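Putative polyketide synthase (Brevibacillus brevis, PDB 5HU7) probably dehydrates beta-hydroxyacyl intermediates during polyketide assembly, acting through the dehydratase domain of a trans-AT polyketide synthase. Local coordinates at residues S75-P87 with L238-Y250. Numbering follows the deposited sequence.
Sequences SGIRMSHVATDDP and LDGTFTLEELEIY
Arg78 and Glu248 meet on one face of an antiparallel strand pair that joins the two hotdog units of this dehydratase, strand 76-84 of the first lying beside strand 241-249 of the second. Arg78 grips Glu248 side-on, NE and NH2 both reaching the single oxygen OE2; the NE bond is 2.9 Å long, and OE2 lies close to the guanidinium plane, which is turned 60° from the carboxylate. CG of Arg78 stands anti to the backbone N (chi1 -178°), and a bend at chi3 brings the guanidinium alongside Glu248. Glu246 adds a long salt bridge, its OE2 3.8 Å from Arg78 NE. A lysine in place of Arg78, with one nitrogen for the guanidinium's three, would probably be unable to hold Glu248 OE2 twice and still reach Glu133. Further along, the strands kink together at His81 and Glu245, where Glu245 and Glu246 form a classic beta bulge against strand 287-298; His81 N still bonds Glu245 O (3.0 Å), coming from above the carbonyl plane.

The face with Met79, Val82, Leu247 and Phe242 is mostly apolar; Thr84 OG1 lies 3.2 Å from Phe242 CE2 and is hydrogen-bonded to Ser128. Met79 SD rests against Leu247 CD2 at 3.6 Å, the two side chains running side by side, and Val82 CG1 approaches Phe242 CE1 at 3.8 Å. Helix 52-65 lies against this side, touching Met79 through Ala59 and Phe242 through Leu52.

In the second shell, Glu133 of strand 125-135 forms a salt bridge with Arg78 NH1, while Tyr250 OH donates to Glu248 OE1, so Arg78 and Glu248 each have a further partner. Beyond the far end of the pairing, Asp239 OD1 closes an Asx turn by accepting from Thr241 N, and takes a second bond from Thr241 OG1 at 2.7 Å.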
loop_
_atom_site.group_PDB
_atom_site.type_symbol
_atom_site.label_atom_id
_atom_site.label_comp_id
_atom_site.label_asym_id
_atom_site.label_seq_id
_atom_site.Cartn_x
_atom_site.Cartn_y
_atom_site.Cartn_z
ATOM N N SER A 75 2.691 21.148 -0.191
ATOM C CA SER A 75 1.330 21.089 -0.752
ATOM C C SER A 75 1.343 21.220 -2.296
ATOM O O SER A 75 0.874 20.312 -2.978
ATOM C CB SER A 75 0.445 22.167 -0.124
ATOM O OG SER A 75 0.986 23.467 -0.302
ATOM N N GLY A 76 1.860 22.357 -2.794
ATOM C CA GLY A 76 2.071 22.666 -4.212
ATOM C C GLY A 76 2.961 21.628 -4.868
ATOM O O GLY A 76 3.945 21.196 -4.283
ATOM N N ILE A 77 2.606 21.221 -6.084
ATOM C CA ILE A 77 3.311 20.230 -6.866
ATOM C C ILE A 77 3.652 20.827 -8.213
ATOM O O ILE A 77 2.825 21.519 -8.799
ATOM C CB ILE A 77 2.436 18.964 -7.052
ATOM C CG1 ILE A 77 2.396 18.151 -5.752
ATOM C CG2 ILE A 77 2.936 18.097 -8.221
ATOM C CD1 ILE A 77 1.325 17.095 -5.711
ATOM N N ARG A 78 4.872 20.519 -8.722
ATOM C CA ARG A 78 5.283 20.879 -10.071
ATOM C C ARG A 78 5.739 19.600 -10.754
ATOM O O ARG A 78 6.656 18.949 -10.266
ATOM C CB ARG A 78 6.404 21.902 -10.110
ATOM C CG ARG A 78 6.778 22.295 -11.558
ATOM C CD ARG A 78 8.020 23.138 -11.674
ATOM N NE ARG A 78 7.809 24.451 -11.073
ATOM C CZ ARG A 78 8.342 24.893 -9.938
ATOM N NH1 ARG A 78 9.185 24.138 -9.249
ATOM N NH2 ARG A 78 8.045 26.102 -9.488
ATOM N N MET A 79 5.100 19.232 -11.863
ATOM C CA MET A 79 5.535 18.109 -12.679
ATOM C C MET A 79 6.206 18.727 -13.907
ATOM O O MET A 79 5.692 19.681 -14.435
ATOM C CB MET A 79 4.400 17.197 -13.072
ATOM C CG MET A 79 3.568 16.735 -11.895
ATOM S SD MET A 79 2.139 15.687 -12.337
ATOM C CE MET A 79 2.904 14.509 -13.263
ATOM N N SER A 80 7.381 18.245 -14.298
ATOM C CA SER A 80 8.172 18.785 -15.410
ATOM C C SER A 80 8.586 17.657 -16.345
ATOM O O SER A 80 8.749 16.540 -15.882
ATOM C CB SER A 80 9.451 19.427 -14.874
ATOM O OG SER A 80 9.172 20.589 -14.128
ATOM N N HIS A 81 8.806 17.972 -17.627
ATOM C CA HIS A 81 9.317 17.037 -18.635
ATOM C C HIS A 81 8.514 15.754 -18.734
ATOM O O HIS A 81 9.076 14.672 -18.797
ATOM C CB HIS A 81 10.791 16.730 -18.363
ATOM C CG HIS A 81 11.633 17.950 -18.194
ATOM N ND1 HIS A 81 11.698 18.920 -19.177
ATOM C CD2 HIS A 81 12.392 18.341 -17.139
ATOM C CE1 HIS A 81 12.520 19.852 -18.712
ATOM N NE2 HIS A 81 12.943 19.557 -17.476
ATOM N N VAL A 82 7.201 15.878 -18.696
ATOM C CA VAL A 82 6.290 14.734 -18.778
ATOM C C VAL A 82 6.183 14.268 -20.231
ATOM O O VAL A 82 6.076 15.083 -21.148
ATOM C CB VAL A 82 4.902 15.061 -18.182
ATOM C CG1 VAL A 82 3.949 13.888 -18.344
ATOM C CG2 VAL A 82 5.007 15.482 -16.709
ATOM N N ALA A 83 6.199 12.953 -20.435
ATOM C CA ALA A 83 6.134 12.382 -21.784
ATOM C C ALA A 83 5.442 11.050 -21.770
ATOM O O ALA A 83 5.823 10.191 -21.000
ATOM C CB ALA A 83 7.547 12.249 -22.351
ATOM N N THR A 84 4.338 10.928 -22.530
ATOM C CA THR A 84 3.626 9.676 -22.752
ATOM C C THR A 84 3.979 9.274 -24.163
ATOM O O THR A 84 3.391 9.814 -25.085
ATOM C CB THR A 84 2.120 9.806 -22.505
ATOM O OG1 THR A 84 1.918 10.031 -21.098
ATOM C CG2 THR A 84 1.347 8.566 -22.959
ATOM N N ASP A 85 4.955 8.366 -24.318
ATOM C CA ASP A 85 5.526 7.903 -25.598
ATOM C C ASP A 85 4.873 6.636 -26.157
ATOM O O ASP A 85 4.810 6.485 -27.379
ATOM C CB ASP A 85 7.060 7.585 -25.433
ATOM C CG ASP A 85 7.586 7.287 -24.001
ATOM O OD1 ASP A 85 7.281 8.062 -23.073
ATOM O OD2 ASP A 85 8.190 6.195 -23.807
ATOM N N ASP A 86 4.556 5.672 -25.279
ATOM C CA ASP A 86 3.999 4.378 -25.682
ATOM C C ASP A 86 2.656 4.245 -25.008
ATOM O O ASP A 86 2.618 3.946 -23.828
ATOM C CB ASP A 86 4.971 3.254 -25.288
ATOM C CG ASP A 86 4.786 1.953 -26.059
ATOM O OD1 ASP A 86 3.711 1.772 -26.684
ATOM O OD2 ASP A 86 5.728 1.136 -26.069
ATOM N N PRO A 87 1.529 4.519 -25.711
ATOM C CA PRO A 87 0.223 4.515 -25.030
ATOM C C PRO A 87 -0.235 3.196 -24.407
ATOM O O PRO A 87 -0.107 2.116 -24.999
ATOM C CB PRO A 87 -0.758 4.957 -26.130
ATOM C CG PRO A 87 0.056 5.595 -27.146
ATOM C CD PRO A 87 1.394 4.950 -27.117
ATOM N N LEU A 238 -5.864 11.655 -32.798
ATOM C CA LEU A 238 -4.980 11.446 -31.648
ATOM C C LEU A 238 -4.473 10.033 -31.569
ATOM O O LEU A 238 -5.230 9.100 -31.795
ATOM C CB LEU A 238 -5.654 11.825 -30.322
ATOM C CG LEU A 238 -6.122 13.278 -30.172
ATOM C CD1 LEU A 238 -6.578 13.542 -28.744
ATOM C CD2 LEU A 238 -5.039 14.284 -30.552
ATOM N N ASP A 239 -3.189 9.868 -31.258
ATOM C CA ASP A 239 -2.541 8.554 -31.142
ATOM C C ASP A 239 -2.269 8.131 -29.697
ATOM O O ASP A 239 -1.468 7.222 -29.481
ATOM C CB ASP A 239 -1.245 8.533 -31.975
ATOM C CG ASP A 239 -0.086 9.390 -31.484
ATOM O OD1 ASP A 239 -0.249 10.090 -30.465
ATOM O OD2 ASP A 239 0.965 9.395 -32.150
ATOM N N GLY A 240 -2.877 8.801 -28.721
ATOM C CA GLY A 240 -2.681 8.463 -27.318
ATOM C C GLY A 240 -1.406 8.996 -26.663
ATOM O O GLY A 240 -1.198 8.778 -25.467
ATOM N N THR A 241 -0.548 9.711 -27.405
ATOM C CA THR A 241 0.679 10.272 -26.836
ATOM C C THR A 241 0.554 11.768 -26.521
ATOM O O THR A 241 -0.275 12.477 -27.071
ATOM C CB THR A 241 1.906 10.035 -27.749
ATOM O OG1 THR A 241 1.831 10.858 -28.904
ATOM C CG2 THR A 241 2.121 8.561 -28.104
ATOM N N PHE A 242 1.414 12.240 -25.661
ATOM C CA PHE A 242 1.535 13.642 -25.356
ATOM C C PHE A 242 2.841 13.921 -24.640
ATOM O O PHE A 242 3.465 13.014 -24.108
ATOM C CB PHE A 242 0.353 14.149 -24.509
ATOM C CG PHE A 242 0.410 13.754 -23.042
ATOM C CD1 PHE A 242 1.087 14.546 -22.111
ATOM C CD2 PHE A 242 -0.248 12.626 -22.586
ATOM C CE1 PHE A 242 1.033 14.248 -20.751
ATOM C CE2 PHE A 242 -0.274 12.319 -21.229
ATOM C CZ PHE A 242 0.345 13.134 -20.323
ATOM N N THR A 243 3.237 15.198 -24.647
ATOM C CA THR A 243 4.360 15.741 -23.898
ATOM C C THR A 243 3.866 16.979 -23.154
ATOM O O THR A 243 2.960 17.670 -23.634
ATOM C CB THR A 243 5.572 16.087 -24.787
ATOM O OG1 THR A 243 5.172 17.026 -25.772
ATOM C CG2 THR A 243 6.205 14.859 -25.428
ATOM N N LEU A 244 4.449 17.256 -21.984
ATOM C CA LEU A 244 4.079 18.433 -21.204
ATOM C C LEU A 244 5.296 18.939 -20.505
ATOM O O LEU A 244 5.854 18.260 -19.654
ATOM C CB LEU A 244 2.947 18.049 -20.242
ATOM C CG LEU A 244 2.463 19.026 -19.190
ATOM C CD1 LEU A 244 1.924 20.225 -19.773
ATOM C CD2 LEU A 244 1.387 18.386 -18.352
ATOM N N GLU A 245 5.738 20.124 -20.882
ATOM C CA GLU A 245 6.928 20.706 -20.292
ATOM C C GLU A 245 6.794 21.004 -18.819
ATOM O O GLU A 245 7.724 20.730 -18.082
ATOM C CB GLU A 245 7.393 21.954 -21.062
ATOM C CG GLU A 245 8.397 21.641 -22.159
ATOM C CD GLU A 245 9.627 20.879 -21.679
ATOM O OE1 GLU A 245 10.417 21.452 -20.890
ATOM O OE2 GLU A 245 9.737 19.671 -22.005
ATOM N N GLU A 246 5.666 21.554 -18.388
ATOM C CA GLU A 246 5.475 21.899 -16.997
ATOM C C GLU A 246 4.034 21.904 -16.619
ATOM O O GLU A 246 3.196 22.311 -17.412
ATOM C CB GLU A 246 6.096 23.282 -16.704
ATOM C CG GLU A 246 6.319 23.580 -15.233
ATOM C CD GLU A 246 6.972 24.930 -15.008
ATOM O OE1 GLU A 246 6.244 25.951 -15.026
ATOM O OE2 GLU A 246 8.218 24.969 -14.848
ATOM N N LEU A 247 3.756 21.499 -15.392
ATOM C CA LEU A 247 2.429 21.452 -14.817
ATOM C C LEU A 247 2.575 21.899 -13.390
ATOM O O LEU A 247 3.325 21.269 -12.636
ATOM C CB LEU A 247 1.890 20.010 -14.868
ATOM C CG LEU A 247 0.700 19.628 -13.988
ATOM C CD1 LEU A 247 -0.482 20.485 -14.251
ATOM C CD2 LEU A 247 0.295 18.179 -14.235
ATOM N N GLU A 248 1.851 22.957 -13.000
ATOM C CA GLU A 248 1.864 23.449 -11.638
ATOM C C GLU A 248 0.465 23.307 -11.073
ATOM O O GLU A 248 -0.477 23.669 -11.736
ATOM C CB GLU A 248 2.389 24.890 -11.598
ATOM C CG GLU A 248 3.899 24.942 -11.802
ATOM C CD GLU A 248 4.545 26.307 -11.805
ATOM O OE1 GLU A 248 3.805 27.312 -11.736
ATOM O OE2 GLU A 248 5.797 26.377 -11.805
ATOM N N ILE A 249 0.322 22.704 -9.900
ATOM C CA ILE A 249 -0.958 22.529 -9.224
ATOM C C ILE A 249 -0.863 23.424 -7.971
ATOM O O ILE A 249 -0.041 23.163 -7.101
ATOM C CB ILE A 249 -1.240 21.050 -8.882
ATOM C CG1 ILE A 249 -1.131 20.154 -10.133
ATOM C CG2 ILE A 249 -2.632 20.918 -8.252
ATOM C CD1 ILE A 249 -1.169 18.634 -9.822
ATOM N N TYR A 250 -1.666 24.497 -7.922
ATOM C CA TYR A 250 -1.600 25.516 -6.855
ATOM C C TYR A 250 -2.420 25.211 -5.605
ATOM O O TYR A 250 -2.152 25.790 -4.556
ATOM C CB TYR A 250 -1.987 26.876 -7.423
ATOM C CG TYR A 250 -1.120 27.249 -8.603
ATOM C CD1 TYR A 250 0.238 27.457 -8.452
ATOM C CD2 TYR A 250 -1.644 27.286 -9.887
ATOM C CE1 TYR A 250 1.053 27.758 -9.544
ATOM C CE2 TYR A 250 -0.844 27.574 -10.982
ATOM C CZ TYR A 250 0.500 27.839 -10.806
ATOM O OH TYR A 250 1.264 28.135 -11.905
#